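Local atomic coordinates of UPF0141 protein yjdB (Campylobacter jejuni subsp. jejuni HB93-13, PDB entry 4TN0), a protein that probably transfers phosphoethanolamine in the periplasm through a zinc-dependent, alkaline phosphatase-like catalytic domain, and is required for polymyxin resistance and motility. Residues V21-E26 / L221-D226; L281-L286 / S294-E299; R29-S34 / P247-H252. One frame throughout, in Å; residues are numbered along the deposited sequence.

Interaction 1: residues V21-E26 / L221-D226; sequences VLVVGE and LFYLSD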
loop_
_atom_site.group_PDB
_atom_site.type_symbol
_atom_site.label_atom_id
_atom_site.label_comp_id
_atom_site.label_asym_id
_atom_site.label_seq_id
_atom_site.Cartn_x
_atom_site.Cartn_y
_atom_site.Cartn_z
ATOM N N VAL A 21 -7.105 1.306 -7.965
ATOM C CA VAL A 21 -5.861 0.537 -7.935
ATOM C C VAL A 21 -5.261 0.687 -6.542
ATOM O O VAL A 21 -4.890 1.792 -6.125
ATOM C CB VAL A 21 -4.837 0.997 -9.022
ATOM C CG1 VAL A 21 -3.492 0.327 -8.805
ATOM C CG2 VAL A 21 -5.346 0.706 -10.447
ATOM N N LEU A 22 -5.238 -0.423 -5.807
ATOM C CA LEU A 22 -4.691 -0.458 -4.448
ATOM C C LEU A 22 -3.287 -1.033 -4.494
ATOM O O LEU A 22 -3.095 -2.197 -4.848
ATOM C CB LEU A 22 -5.563 -1.310 -3.531
ATOM C CG LEU A 22 -5.131 -1.482 -2.082
ATOM C CD1 LEU A 22 -5.175 -0.152 -1.345
ATOM C CD2 LEU A 22 -6.023 -2.497 -1.405
ATOM N N VAL A 23 -2.291 -0.244 -4.151
ATOM C CA VAL A 23 -0.953 -0.804 -4.173
ATOM C C VAL A 23 -0.454 -1.075 -2.754
ATOM O O VAL A 23 -0.246 -0.144 -1.972
ATOM C CB VAL A 23 0.039 0.105 -4.917
ATOM C CG1 VAL A 23 1.415 -0.542 -4.927
ATOM C CG2 VAL A 23 -0.427 0.299 -6.345
ATOM N N VAL A 24 -0.297 -2.362 -2.433
ATOM C CA VAL A 24 0.277 -2.794 -1.156
ATOM C C VAL A 24 1.802 -2.894 -1.254
ATOM O O VAL A 24 2.363 -3.785 -1.906
ATOM C CB VAL A 24 -0.292 -4.152 -0.698
ATOM C CG1 VAL A 24 0.389 -4.627 0.594
ATOM C CG2 VAL A 24 -1.808 -4.079 -0.554
ATOM N N GLY A 25 2.467 -1.963 -0.589
ATOM C CA GLY A 25 3.913 -1.913 -0.616
ATOM C C GLY A 25 4.611 -2.886 0.318
ATOM O O GLY A 25 4.028 -3.856 0.831
ATOM N N GLU A 26 5.897 -2.651 0.502
ATOM C CA GLU A 26 6.702 -3.590 1.253
ATOM C C GLU A 26 7.914 -2.862 1.829
ATOM O O GLU A 26 8.724 -2.311 1.072
ATOM C CB GLU A 26 7.127 -4.771 0.363
ATOM C CG GLU A 26 8.119 -5.722 1.033
ATOM C CD GLU A 26 7.494 -6.445 2.204
ATOM O OE1 GLU A 26 6.856 -7.506 1.999
ATOM O OE2 GLU A 26 7.602 -5.917 3.333
ATOM N N LEU A 221 -5.782 5.829 -7.333
ATOM C CA LEU A 221 -4.665 5.045 -6.825
ATOM C C LEU A 221 -4.508 5.249 -5.318
ATOM O O LEU A 221 -4.429 6.391 -4.831
ATOM C CB LEU A 221 -3.369 5.410 -7.544
ATOM C CG LEU A 221 -2.078 4.902 -6.884
ATOM C CD1 LEU A 221 -2.025 3.388 -6.894
ATOM C CD2 LEU A 221 -0.858 5.478 -7.596
ATOM N N PHE A 222 -4.484 4.143 -4.576
ATOM C CA PHE A 222 -4.121 4.206 -3.168
ATOM C C PHE A 222 -2.958 3.267 -2.905
ATOM O O PHE A 222 -3.029 2.063 -3.217
ATOM C CB PHE A 222 -5.298 3.869 -2.242
ATOM C CG PHE A 222 -5.012 4.166 -0.795
ATOM C CD1 PHE A 222 -4.619 5.434 -0.408
ATOM C CD2 PHE A 222 -5.104 3.179 0.166
ATOM C CE1 PHE A 222 -4.321 5.713 0.912
ATOM C CE2 PHE A 222 -4.827 3.448 1.471
ATOM C CZ PHE A 222 -4.433 4.722 1.855
ATOM N N TYR A 223 -1.874 3.849 -2.382
ATOM C CA TYR A 223 -0.646 3.120 -2.056
ATOM C C TYR A 223 -0.302 3.242 -0.574
ATOM O O TYR A 223 -0.276 4.353 -0.030
ATOM C CB TYR A 223 0.528 3.634 -2.900
ATOM C CG TYR A 223 1.913 3.343 -2.324
ATOM C CD1 TYR A 223 2.633 4.336 -1.669
ATOM C CD2 TYR A 223 2.505 2.084 -2.449
ATOM C CE1 TYR A 223 3.888 4.092 -1.149
ATOM C CE2 TYR A 223 3.779 1.829 -1.910
ATOM C CZ TYR A 223 4.459 2.846 -1.270
ATOM O OH TYR A 223 5.708 2.637 -0.728
ATOM N N LEU A 224 -0.027 2.111 0.069
ATOM C CA LEU A 224 0.523 2.133 1.432
ATOM C C LEU A 224 1.472 0.959 1.657
ATOM O O LEU A 224 1.362 -0.089 1.016
ATOM C CB LEU A 224 -0.576 2.104 2.506
ATOM C CG LEU A 224 -1.433 0.856 2.717
ATOM C CD1 LEU A 224 -2.303 1.060 3.954
ATOM C CD2 LEU A 224 -2.296 0.511 1.505
ATOM N N SER A 225 2.398 1.132 2.587
ATOM C CA SER A 225 3.342 0.074 2.881
ATOM C C SER A 225 2.770 -0.836 3.951
ATOM O O SER A 225 1.879 -0.418 4.694
ATOM C CB SER A 225 4.681 0.656 3.331
ATOM O OG SER A 225 5.642 -0.378 3.395
ATOM N N ASP A 226 3.255 -2.076 4.018
ATOM C CA ASP A 226 2.862 -2.978 5.096
ATOM C C ASP A 226 3.504 -2.585 6.440
ATOM O O ASP A 226 2.872 -2.751 7.478
ATOM C CB ASP A 226 3.186 -4.446 4.761
ATOM C CG ASP A 226 4.672 -4.696 4.479
ATOM O OD1 ASP A 226 5.427 -3.718 4.292
ATOM O OD2 ASP A 226 5.078 -5.879 4.410
#

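Interaction 2: residues L281-L286 / S294-E299; sequences LFSTLL and SVYEPE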
loop_
_atom_site.group_PDB
_atom_site.type_symbol
_atom_site.label_atom_id
_atom_site.label_comp_id
_atom_site.label_asym_id
_atom_site.label_seq_id
_atom_site.Cartn_x
_atom_site.Cartn_y
_atom_site.Cartn_z
ATOM N N LEU A 281 -8.150 1.072 6.420
ATOM C CA LEU A 281 -8.221 0.563 5.048
ATOM C C LEU A 281 -9.554 -0.141 4.827
ATOM O O LEU A 281 -10.150 -0.049 3.750
ATOM C CB LEU A 281 -7.058 -0.405 4.718
ATOM C CG LEU A 281 -7.136 -0.919 3.262
ATOM C CD1 LEU A 281 -7.020 0.217 2.254
ATOM C CD2 LEU A 281 -6.151 -2.045 2.888
ATOM N N PHE A 282 -10.066 -0.770 5.876
ATOM C CA PHE A 282 -11.284 -1.553 5.739
ATOM C C PHE A 282 -12.468 -0.696 5.276
ATOM O O PHE A 282 -13.071 -0.989 4.243
ATOM C CB PHE A 282 -11.626 -2.248 7.057
ATOM C CG PHE A 282 -12.818 -3.153 6.964
ATOM C CD1 PHE A 282 -12.702 -4.413 6.397
ATOM C CD2 PHE A 282 -14.067 -2.727 7.395
ATOM C CE1 PHE A 282 -13.801 -5.246 6.300
ATOM C CE2 PHE A 282 -15.174 -3.554 7.294
ATOM C CZ PHE A 282 -15.042 -4.813 6.743
ATOM N N SER A 283 -12.784 0.372 6.013
ATOM C CA SER A 283 -13.952 1.179 5.667
ATOM C C SER A 283 -13.695 1.982 4.401
ATOM O O SER A 283 -14.630 2.232 3.629
ATOM C CB SER A 283 -14.338 2.135 6.806
ATOM O OG SER A 283 -14.886 1.445 7.919
ATOM N N THR A 284 -12.432 2.345 4.167
ATOM C CA THR A 284 -12.082 3.104 2.966
ATOM C C THR A 284 -12.371 2.281 1.722
ATOM O O THR A 284 -12.824 2.815 0.708
ATOM C CB THR A 284 -10.594 3.540 2.952
ATOM O OG1 THR A 284 -10.357 4.462 4.019
ATOM C CG2 THR A 284 -10.253 4.236 1.645
ATOM N N LEU A 285 -12.150 0.974 1.820
ATOM C CA LEU A 285 -12.361 0.070 0.689
ATOM C C LEU A 285 -13.851 -0.251 0.470
ATOM O O LEU A 285 -14.311 -0.389 -0.664
ATOM C CB LEU A 285 -11.562 -1.214 0.901
ATOM C CG LEU A 285 -10.044 -1.191 0.683
ATOM C CD1 LEU A 285 -9.530 -2.586 0.917
ATOM C CD2 LEU A 285 -9.646 -0.719 -0.713
ATOM N N LEU A 286 -14.604 -0.385 1.554
ATOM C CA LEU A 286 -16.038 -0.583 1.422
ATOM C C LEU A 286 -16.644 0.708 0.878
ATOM O O LEU A 286 -17.336 0.701 -0.140
ATOM C CB LEU A 286 -16.671 -0.962 2.757
ATOM C CG LEU A 286 -16.297 -2.309 3.360
ATOM C CD1 LEU A 286 -17.349 -2.748 4.360
ATOM C CD2 LEU A 286 -16.148 -3.337 2.273
ATOM N N SER A 294 -23.635 -2.446 7.985
ATOM C CA SER A 294 -23.496 -1.870 9.321
ATOM C C SER A 294 -22.045 -1.869 9.815
ATOM O O SER A 294 -21.693 -1.104 10.720
ATOM C CB SER A 294 -24.380 -2.615 10.314
ATOM O OG SER A 294 -24.001 -3.974 10.392
ATOM N N VAL A 295 -21.198 -2.711 9.228
ATOM C CA VAL A 295 -19.807 -2.767 9.678
ATOM C C VAL A 295 -18.998 -1.632 9.057
ATOM O O VAL A 295 -17.854 -1.378 9.464
ATOM C CB VAL A 295 -19.140 -4.102 9.350
ATOM C CG1 VAL A 295 -19.911 -5.248 9.976
ATOM C CG2 VAL A 295 -18.995 -4.274 7.851
ATOM N N TYR A 296 -19.594 -0.951 8.081
ATOM C CA TYR A 296 -18.981 0.235 7.509
ATOM C C TYR A 296 -18.980 1.383 8.526
ATOM O O TYR A 296 -20.029 1.778 9.049
ATOM C CB TYR A 296 -19.707 0.645 6.227
ATOM C CG TYR A 296 -19.285 1.997 5.702
ATOM C CD1 TYR A 296 -18.063 2.160 5.051
ATOM C CD2 TYR A 296 -20.111 3.107 5.839
ATOM C CE1 TYR A 296 -17.668 3.392 4.568
ATOM C CE2 TYR A 296 -19.725 4.348 5.357
ATOM C CZ TYR A 296 -18.502 4.484 4.725
ATOM O OH TYR A 296 -18.117 5.715 4.244
ATOM N N GLU A 297 -17.802 1.915 8.822
ATOM C CA GLU A 297 -17.693 3.017 9.770
ATOM C C GLU A 297 -17.250 4.257 9.031
ATOM O O GLU A 297 -16.083 4.397 8.696
ATOM C CB GLU A 297 -16.709 2.697 10.891
ATOM C CG GLU A 297 -17.120 1.580 11.817
ATOM C CD GLU A 297 -16.008 1.219 12.769
ATOM O OE1 GLU A 297 -14.869 1.030 12.284
ATOM O OE2 GLU A 297 -16.253 1.146 13.993
ATOM N N PRO A 298 -18.180 5.189 8.815
ATOM C CA PRO A 298 -17.930 6.375 7.986
ATOM C C PRO A 298 -16.827 7.250 8.556
ATOM O O PRO A 298 -16.239 8.061 7.847
ATOM C CB PRO A 298 -19.268 7.114 8.013
ATOM C CG PRO A 298 -19.959 6.608 9.251
ATOM C CD PRO A 298 -19.531 5.188 9.404
ATOM N N GLU A 299 -16.543 7.074 9.836
ATOM C CA GLU A 299 -15.555 7.905 10.495
ATOM C C GLU A 299 -14.174 7.269 10.414
ATOM O O GLU A 299 -13.255 7.646 11.150
ATOM C CB GLU A 299 -15.972 8.119 11.937
ATOM C CG GLU A 299 -17.445 7.881 12.118
ATOM C CD GLU A 299 -17.989 8.510 13.377
ATOM O OE1 GLU A 299 -17.200 8.702 14.334
ATOM O OE2 GLU A 299 -19.207 8.823 13.395
#

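Interaction 3: residues R29-S34 / P247-H252; sequences RAANYS and PSYQTH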
loop_
_atom_site.group_PDB
_atom_site.type_symbol
_atom_site.label_atom_id
_atom_site.label_comp_id
_atom_site.label_asym_id
_atom_site.label_seq_id
_atom_site.Cartn_x
_atom_site.Cartn_y
_atom_site.Cartn_z
ATOM N N ARG A 29 9.308 2.940 4.586
ATOM C CA ARG A 29 9.079 3.670 5.802
ATOM C C ARG A 29 8.918 5.129 5.433
ATOM O O ARG A 29 9.576 5.610 4.515
ATOM C CB ARG A 29 10.240 3.485 6.788
ATOM C CG ARG A 29 11.478 4.341 6.530
ATOM C CD ARG A 29 12.671 3.867 7.366
ATOM N NE ARG A 29 13.739 4.861 7.387
ATOM C CZ ARG A 29 14.855 4.762 8.111
ATOM N NH1 ARG A 29 15.066 3.701 8.875
ATOM N NH2 ARG A 29 15.758 5.728 8.075
ATOM N N ALA A 30 8.041 5.820 6.165
ATOM C CA ALA A 30 7.637 7.194 5.861
ATOM C C ALA A 30 8.775 8.206 5.973
ATOM O O ALA A 30 8.824 9.169 5.206
ATOM C CB ALA A 30 6.470 7.611 6.779
ATOM N N ALA A 31 9.657 8.009 6.958
ATOM C CA ALA A 31 10.744 8.945 7.269
ATOM C C ALA A 31 11.659 9.221 6.073
ATOM O O ALA A 31 12.458 10.154 6.101
ATOM C CB ALA A 31 11.573 8.427 8.447
ATOM N N ASN A 32 11.586 8.383 5.045
ATOM C CA ASN A 32 12.457 8.562 3.878
ATOM C C ASN A 32 11.664 8.967 2.640
ATOM O O ASN A 32 12.074 8.725 1.515
ATOM C CB ASN A 32 13.264 7.301 3.592
ATOM C CG ASN A 32 14.375 7.075 4.598
ATOM O OD1 ASN A 32 14.157 7.107 5.807
ATOM N ND2 ASN A 32 15.571 6.843 4.100
ATOM N N TYR A 33 10.497 9.549 2.866
ATOM C CA TYR A 33 9.686 10.092 1.790
ATOM C C TYR A 33 9.903 11.610 1.695
ATOM O O TYR A 33 9.775 12.337 2.685
ATOM C CB TYR A 33 8.209 9.715 1.998
ATOM C CG TYR A 33 7.919 8.350 1.421
ATOM C CD1 TYR A 33 8.510 7.211 1.958
ATOM C CD2 TYR A 33 7.086 8.200 0.304
ATOM C CE1 TYR A 33 8.283 5.956 1.411
ATOM C CE2 TYR A 33 6.842 6.946 -0.252
ATOM C CZ TYR A 33 7.458 5.828 0.305
ATOM O OH TYR A 33 7.240 4.581 -0.220
ATOM N N SER A 34 10.353 12.067 0.530
ATOM C CA SER A 34 10.561 13.497 0.325
ATOM C C SER A 34 9.217 14.243 0.250
ATOM O O SER A 34 9.149 15.438 0.533
ATOM C CB SER A 34 11.412 13.748 -0.924
ATOM O OG SER A 34 10.869 13.100 -2.068
ATOM N N PRO A 247 10.699 1.200 17.153
ATOM C CA PRO A 247 10.901 2.598 16.752
ATOM C C PRO A 247 9.912 2.998 15.652
ATOM O O PRO A 247 9.421 2.137 14.893
ATOM C CB PRO A 247 12.336 2.608 16.205
ATOM C CG PRO A 247 12.553 1.212 15.732
ATOM C CD PRO A 247 11.769 0.318 16.658
ATOM N N SER A 248 9.636 4.292 15.537
ATOM C CA SER A 248 8.701 4.750 14.514
ATOM C C SER A 248 9.171 4.387 13.085
ATOM O O SER A 248 8.354 4.360 12.167
ATOM C CB SER A 248 8.467 6.254 14.635
ATOM O OG SER A 248 9.664 6.970 14.435
ATOM N N TYR A 249 10.480 4.149 12.910
ATOM C CA TYR A 249 11.039 3.674 11.641
ATOM C C TYR A 249 10.306 2.437 11.144
ATOM O O TYR A 249 10.219 2.232 9.945
ATOM C CB TYR A 249 12.541 3.355 11.756
ATOM C CG TYR A 249 13.422 4.579 11.802
ATOM C CD1 TYR A 249 13.146 5.673 10.993
ATOM C CD2 TYR A 249 14.525 4.655 12.675
ATOM C CE1 TYR A 249 13.932 6.808 11.042
ATOM C CE2 TYR A 249 15.318 5.790 12.728
ATOM C CZ TYR A 249 15.011 6.861 11.900
ATOM O OH TYR A 249 15.772 7.998 11.905
ATOM N N GLN A 250 9.784 1.622 12.062
ATOM C CA GLN A 250 9.101 0.386 11.677
ATOM C C GLN A 250 7.574 0.504 11.608
ATOM O O GLN A 250 6.949 -0.307 10.934
ATOM C CB GLN A 250 9.494 -0.760 12.614
ATOM C CG GLN A 250 10.947 -1.158 12.404
ATOM C CD GLN A 250 11.364 -2.395 13.170
ATOM O OE1 GLN A 250 10.545 -3.276 13.509
ATOM N NE2 GLN A 250 12.649 -2.474 13.448
ATOM N N THR A 251 6.980 1.495 12.281
ATOM C CA THR A 251 5.518 1.635 12.315
ATOM C C THR A 251 4.964 2.805 11.486
ATOM O O THR A 251 3.790 2.797 11.063
ATOM C CB THR A 251 5.011 1.800 13.787
ATOM O OG1 THR A 251 5.596 2.967 14.377
ATOM C CG2 THR A 251 5.403 0.608 14.612
ATOM N N HIS A 252 5.804 3.808 11.259
ATOM C CA HIS A 252 5.402 5.013 10.532
ATOM C C HIS A 252 5.643 4.816 9.028
ATOM O O HIS A 252 6.797 4.824 8.560
ATOM C CB HIS A 252 6.181 6.224 11.075
ATOM C CG HIS A 252 5.761 7.544 10.503
ATOM N ND1 HIS A 252 4.592 7.716 9.786
ATOM C CD2 HIS A 252 6.364 8.759 10.542
ATOM C CE1 HIS A 252 4.492 8.981 9.410
ATOM N NE2 HIS A 252 5.554 9.635 9.856
#

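Interaction 1: residues V21-E26 / L221-D226
The ring of Phe-222 receives Leu-22 at its edge, where CD1 of Leu-22 comes to 3.7 Å from CD2 of Phe-222, the two side chains running side by side. The Tyr-223 ring meets its neighbour obliquely: CD2 of Tyr-223 approaches CG1 of Val-23, and CE2 of Tyr-223 comes within 4.0 Å of CA of Gly-25, where a side chain would collide with the ring. The carboxylate planes of Glu-26 and Asp-226 are turned 73° against each other, with OE2 of Glu-26 only 2.7 Å from OD2 of Asp-226 because both oxygens bind zinc. These groups belong to two parallel neighbours of the central sheet, strands 18-24 and 218-224, with the metal ligands just past their C-terminal ends, as in the alkaline phosphatase fold. Straight bonds join them, from N of Phe-222 to O of Val-21 at 2.8 Å and from N of Val-23 to O of Phe-222 at 2.6 Å. N of Leu-224 then donates to O of Val-23, and past the strands N of Gly-25 donates to O of Leu-224 at 2.7 Å. On the face that carries Val-21, Val-23 and Tyr-223, CD1 of Leu-221 reaches across to CG2 of Val-23 at 3.5 Å, against helix 186-211. His-227 also binds the zinc, while Asn-107 holds OE1 of Glu-26 and N of Thr-27 holds OD1 of Asp-226.

Interaction 2: residues L281-L286 / S294-E299
This is a local helix-to-loop contact: the chain leaves helix 281-288, turns, and lays residues 295-297 back along the helix's first turns, about 17 Å from the centre of the chain. A hydrogen bond to Ser-283 ties down the returning backbone. Ser-283, whose CB points toward the loop, has OG anti to its carbonyl carbon (chi1 -71°), and this hydroxyl oxygen accepts the N-H of Glu-297 at 3.1 Å between N of Glu-297 and OG of Ser-283. At 157° the bond is moderately straight. CB of Glu-297 also rests near the same oxygen, whereas its carboxylate runs on along an extended chain to a salt bridge with Lys-77.

Apolar contacts with Phe-282 and Leu-286 accompany this bond. CG2 of Val-295, placed between its own backbone N and carbonyl carbon, enters at the rim of the Phe-282 ring, near its plane and 3.9 Å from CE2 of Phe-282. The same methyl lies 4.2 Å from CD1 of Leu-286, so one valine branch touches side chains one helical turn apart. Within the helix, CG of Leu-286 sits over one face of the Phe-282 ring, offset toward the rim.

Tyr-296 has CG anti to its backbone N (chi1 170°), and its ring turns its edge to the carbonyl of Ser-283, with CE1 of Tyr-296 3.4 Å from O of Ser-283, while CD1 of Tyr-296 lies 4.1 Å from CB of Leu-286. Its hydroxyl is hydrogen-bonded to Asp-301. Leu-285, pointing away from the loop, packs on strand 18-24 and helix 68-73; Phe-282 and Leu-286, which also meet the loop, touch helix 90-96.

Interaction 3: residues R29-S34 / P247-H252
Arg-29 follows the metal-site end of strand 18-24 in this alkaline phosphatase-like domain, and its side chain stacks in a cation-pi arrangement on Tyr-249, in the weakly bonded helical turn at about 248-251 that leads into strand 252-259. Starting at CB, which points toward that turn, the arginine first meets the carbonyl of Tyr-249, with CB of Arg-29 3.4 Å from O of Tyr-249. CG occupies the crowded position between backbone N and carbonyl carbon (chi1 80°), and from there the chain runs extended to NE, CD passing the same carbonyl. The guanidinium then lies flat on the tyrosine, planes 9° apart. CZ of Arg-29 is 3.5 Å from CD1 of Tyr-249, NH1 sits over CG, and NH2 reaches over CE1. In the guanidinium plane, NE and NH2 grip one atom side-on: NE of Arg-29 is 2.8 Å from OD1 of Asn-32, and NH2 of Arg-29 3.1 Å from it. NH1 forms a salt bridge with Glu-233 and also bonds to O of Glu-229, so polar partners, as well as the stack, hold the flat group. CB of Ala-31 adds an apolar touch at the edge of the Tyr-249 ring. The backbone is tied directly, N of Ala-30 donating to O of His-252 at 2.9 Å and 170°. Beside that bond, CB of Ala-30 sits squarely over the imidazole of His-252, 3.5 Å from the ring centroid.

Interaction 1 forms the centre of the mixed sheet; interaction 2 packs on the face of Leu-22 and Phe-222, and interaction 3 is linked through Tyr-223 on the other face. The centre of interaction 1 is about 17 Å from that of interaction 2 and about 15 Å from that of interaction 3; interactions 2 and 3, with centres about 25 Å apart, do not touch. Helix 281-288 packs on the sheet through Leu-281, on Leu-22 and Phe-222, and Leu-285, on Leu-22, while OH of Tyr-33 and OH of Tyr-223, 2.5 Å apart, join the 29-34 loop to interaction 1. Along the chain interactions 1 and 3 interleave, whereas interaction 2 follows both. Interaction 1 carries zinc ligands just past its strands, and interaction 3 follows on from strand 18-24.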